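Local coordinates for Mgp-operon protein 3 (Mycoplasma pneumoniae M129, PDB 6TM0) that probably serves as a membrane-anchored adhesin that attaches the bacterium to host cells by binding sialylated glycans, at residues K210-P215 / G603-L608. Sequence-based numbering, arbitrary orientation.
Sequences KNNPGP and GPINGL. With SIA (N-acetyl-alpha-neuraminic acid), chain C.
Apolar packing across the contact centres on Ile605, whose CG1–CD1 arm reaches the Asn212–Pro213 corner. CG1 lies anti to the backbone nitrogen (chi1 -158°) and the chain runs on extended, bringing this arm, rather than CG2, to the 210-215 segment. Its CG1 lies 3.9 Å from Pro213 CD, and CD1 is close to the same carbon. The arm also runs past the amide of Asn212, with Ile605 CG1 3.6 Å from Asn212 ND2. Further along, the backbones come together directly, Gly214 CA facing the carbonyl oxygen of Ile605 at 4.0 Å.

No hydrogen bond joins the two segments; the polar groups are held within their own segment or by residues outside the two. Asn212 ND2 donates to the backbone oxygen of Gln635, while its OD1 accepts from Gly214 N at 3.2 Å, the donor standing 35° off the carbonyl plane. This is an Asx turn, and it folds the chain around Pro213. Both amide ends are thereby engaged, which fixes the rotation of the group beside Ile605. Gln187 NE2 spans the two loops, bonding to the carbonyl oxygens of Pro604 and Gly214. Far apart in sequence, these loops together form part of the sialic-acid pocket of this probable adhesin, 603-608 falling within its MgpC adhesin family region.

The hydrogen bonds that the two segments make to the sialic acid all use main-chain carbonyl oxygens. That of Pro213 accepts two bonds from the glycerol tail, from SIA O9 at 2.7 Å and from SIA O7 at 3.1 Å. From the other loop, Leu608 O receives a weak bond from the N-acetyl nitrogen, SIA N5, and Gly607 CA lies 3.8 Å from the acetyl methyl carbon, SIA C11. Lys216 N and Thr610 OG1 add further hydrogen bonds to the sugar.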
ATOM      1  N   LYS A 210      -7.161  20.475  28.081  1.00101.14           N
ATOM      2  CA  LYS A 210      -6.268  21.093  29.070  1.00100.25           C
ATOM      3  C   LYS A 210      -4.846  21.163  28.530  1.00103.24           C
ATOM      4  O   LYS A 210      -4.342  20.186  27.977  1.00101.61           O
ATOM      5  CB  LYS A 210      -6.312  20.308  30.389  1.00102.52           C
ATOM      6  CG  LYS A 210      -5.598  20.959  31.568  1.00115.22           C
ATOM      7  CD  LYS A 210      -5.566  20.014  32.763  1.00126.44           C
ATOM      8  CE  LYS A 210      -4.306  19.182  32.852  1.00140.79           C
ATOM      9  NZ  LYS A 210      -3.316  19.813  33.748  1.00157.87           N
ATOM     10  N   ASN A 211      -4.224  22.349  28.649  1.00100.30           N
ATOM     11  CA  ASN A 211      -2.867  22.640  28.184  1.00100.05           C
ATOM     12  C   ASN A 211      -2.693  22.466  26.645  1.00104.18           C
ATOM     13  O   ASN A 211      -1.564  22.512  26.143  1.00104.03           O
ATOM     14  CB  ASN A 211      -1.822  21.831  28.987  1.00100.10           C
ATOM     15  CG  ASN A 211      -1.773  22.179  30.458  1.00117.43           C
ATOM     16  OD1 ASN A 211      -1.564  23.330  30.846  1.00115.65           O
ATOM     17  ND2 ASN A 211      -1.955  21.191  31.314  1.00104.99           N
ATOM     18  N   ASN A 212      -3.809  22.318  25.899  1.00 99.86           N
ATOM     19  CA  ASN A 212      -3.759  22.182  24.442  1.00 98.86           C
ATOM     20  C   ASN A 212      -3.486  23.565  23.810  1.00100.34           C
ATOM     21  O   ASN A 212      -4.285  24.490  23.988  1.00 99.34           O
ATOM     22  CB  ASN A 212      -5.035  21.548  23.908  1.00 97.97           C
ATOM     23  CG  ASN A 212      -4.970  21.177  22.460  1.00106.46           C
ATOM     24  OD1 ASN A 212      -4.971  22.034  21.573  1.00 97.66           O
ATOM     25  ND2 ASN A 212      -4.934  19.885  22.192  1.00 93.64           N
ATOM     26  N   PRO A 213      -2.338  23.732  23.115  1.00 95.45           N
ATOM     27  CA  PRO A 213      -1.996  25.054  22.562  1.00 94.98           C
ATOM     28  C   PRO A 213      -2.464  25.355  21.132  1.00 98.45           C
ATOM     29  O   PRO A 213      -2.122  26.411  20.589  1.00 97.17           O
ATOM     30  CB  PRO A 213      -0.463  25.077  22.655  1.00 96.61           C
ATOM     31  CG  PRO A 213      -0.038  23.620  22.740  1.00100.94           C
ATOM     32  CD  PRO A 213      -1.259  22.757  22.855  1.00 96.57           C
ATOM     33  N   GLY A 214      -3.226  24.445  20.531  1.00 95.19           N
ATOM     34  CA  GLY A 214      -3.671  24.621  19.158  1.00 94.85           C
ATOM     35  C   GLY A 214      -5.160  24.770  18.922  1.00 98.66           C
ATOM     36  O   GLY A 214      -5.748  23.861  18.337  1.00 98.86           O
ATOM     37  N   PRO A 215      -5.810  25.915  19.267  1.00 94.95           N
ATOM     38  CA  PRO A 215      -7.254  26.052  18.969  1.00 94.42           C
ATOM     39  C   PRO A 215      -7.568  26.016  17.480  1.00 98.66           C
ATOM     40  O   PRO A 215      -8.603  25.470  17.107  1.00 99.26           O
ATOM     41  CB  PRO A 215      -7.631  27.411  19.565  1.00 96.35           C
ATOM     42  CG  PRO A 215      -6.365  28.136  19.777  1.00101.13           C
ATOM     43  CD  PRO A 215      -5.281  27.117  19.946  1.00 96.88           C
ATOM     44  N   GLY A 603      -6.731  13.688  19.533  1.00 71.65           N
ATOM     45  CA  GLY A 603      -7.371  14.704  18.705  1.00 71.80           C
ATOM     46  C   GLY A 603      -6.393  15.710  18.137  1.00 77.76           C
ATOM     47  O   GLY A 603      -5.204  15.646  18.460  1.00 77.03           O
ATOM     48  N   PRO A 604      -6.863  16.675  17.310  1.00 76.85           N
ATOM     49  CA  PRO A 604      -5.934  17.672  16.725  1.00 77.86           C
ATOM     50  C   PRO A 604      -5.104  18.476  17.747  1.00 84.05           C
ATOM     51  O   PRO A 604      -5.543  18.652  18.891  1.00 85.95           O
ATOM     52  CB  PRO A 604      -6.858  18.576  15.888  1.00 79.58           C
ATOM     53  CG  PRO A 604      -8.087  17.778  15.645  1.00 83.58           C
ATOM     54  CD  PRO A 604      -8.247  16.872  16.825  1.00 78.64           C
ATOM     55  N   ILE A 605      -3.898  18.941  17.340  1.00 78.85           N
ATOM     56  CA  ILE A 605      -2.966  19.722  18.171  1.00 77.88           C
ATOM     57  C   ILE A 605      -1.942  20.504  17.314  1.00 81.24           C
ATOM     58  O   ILE A 605      -1.445  21.545  17.752  1.00 80.53           O
ATOM     59  CB  ILE A 605      -2.266  18.839  19.272  1.00 80.35           C
ATOM     60  CG1 ILE A 605      -1.738  19.706  20.453  1.00 79.61           C
ATOM     61  CG2 ILE A 605      -1.167  17.918  18.676  1.00 80.71           C
ATOM     62  CD1 ILE A 605      -1.350  18.935  21.744  1.00 78.70           C
ATOM     63  N   ASN A 606      -1.597  19.972  16.128  1.00 77.81           N
ATOM     64  CA  ASN A 606      -0.605  20.586  15.258  1.00 77.82           C
ATOM     65  C   ASN A 606      -1.199  21.550  14.250  1.00 84.86           C
ATOM     66  O   ASN A 606      -2.344  21.396  13.821  1.00 84.56           O
ATOM     67  CB  ASN A 606       0.259  19.535  14.595  1.00 74.99           C
ATOM     68  CG  ASN A 606       1.094  18.742  15.575  1.00 88.33           C
ATOM     69  OD1 ASN A 606       1.600  19.263  16.573  1.00 75.42           O
ATOM     70  ND2 ASN A 606       1.274  17.457  15.305  1.00 79.53           N
ATOM     71  N   GLY A 607      -0.415  22.580  13.953  1.00 84.20           N
ATOM     72  CA  GLY A 607      -0.721  23.670  13.034  1.00 85.00           C
ATOM     73  C   GLY A 607       0.445  24.632  12.972  1.00 91.10           C
ATOM     74  O   GLY A 607       1.535  24.300  13.447  1.00 90.74           O
ATOM     75  N   LEU A 608       0.236  25.834  12.408  1.00 89.09           N
ATOM     76  CA  LEU A 608       1.300  26.845  12.330  1.00 88.95           C
ATOM     77  C   LEU A 608       1.491  27.549  13.673  1.00 94.55           C
ATOM     78  O   LEU A 608       0.572  28.215  14.155  1.00 94.09           O
ATOM     79  CB  LEU A 608       1.033  27.869  11.208  1.00 88.54           C
ATOM     80  CG  LEU A 608       2.058  28.988  11.045  1.00 92.45           C
ATOM     81  CD1 LEU A 608       2.915  28.758   9.840  1.00 92.80           C
ATOM     82  CD2 LEU A 608       1.375  30.333  10.936  1.00 94.37           C
TER
HETATM   83  C1  SIA C   3       0.735  31.474  15.768  0.70119.38           C
HETATM   84  C2  SIA C   3      -0.664  31.774  16.348  0.70116.85           C
HETATM   85  C3  SIA C   3      -1.828  31.443  15.433  0.70115.33           C
HETATM   86  C4  SIA C   3      -1.985  29.930  15.259  0.70115.08           C
HETATM   87  C5  SIA C   3      -1.932  29.154  16.571  0.70113.56           C
HETATM   88  C6  SIA C   3      -0.822  29.654  17.502  0.70114.53           C
HETATM   89  C7  SIA C   3      -0.887  29.095  18.924  0.70114.13           C
HETATM   90  C8  SIA C   3       0.118  29.670  19.925  0.70114.17           C
HETATM   91  C9  SIA C   3       0.363  28.751  21.107  0.70113.99           C
HETATM   92  C10 SIA C   3      -2.768  26.849  16.393  0.70107.64           C
HETATM   93  C11 SIA C   3      -2.496  25.495  15.807  0.70106.94           C
HETATM   94  N5  SIA C   3      -1.778  27.735  16.289  0.70110.89           N
HETATM   95  O1A SIA C   3       1.709  31.231  16.466  0.70119.37           O
HETATM   96  O1B SIA C   3       0.812  31.511  14.461  0.70121.32           O
HETATM   97  O4  SIA C   3      -3.167  29.611  14.525  0.70115.52           O
HETATM   98  O6  SIA C   3      -0.794  31.092  17.589  0.70116.11           O
HETATM   99  O7  SIA C   3      -2.194  29.280  19.452  0.70114.16           O
HETATM  100  O8  SIA C   3       1.373  29.979  19.315  0.70115.12           O
HETATM  101  O9  SIA C   3      -0.842  28.479  21.806  0.70114.63           O
HETATM  102  O10 SIA C   3      -3.840  27.128  16.921  0.70105.96           O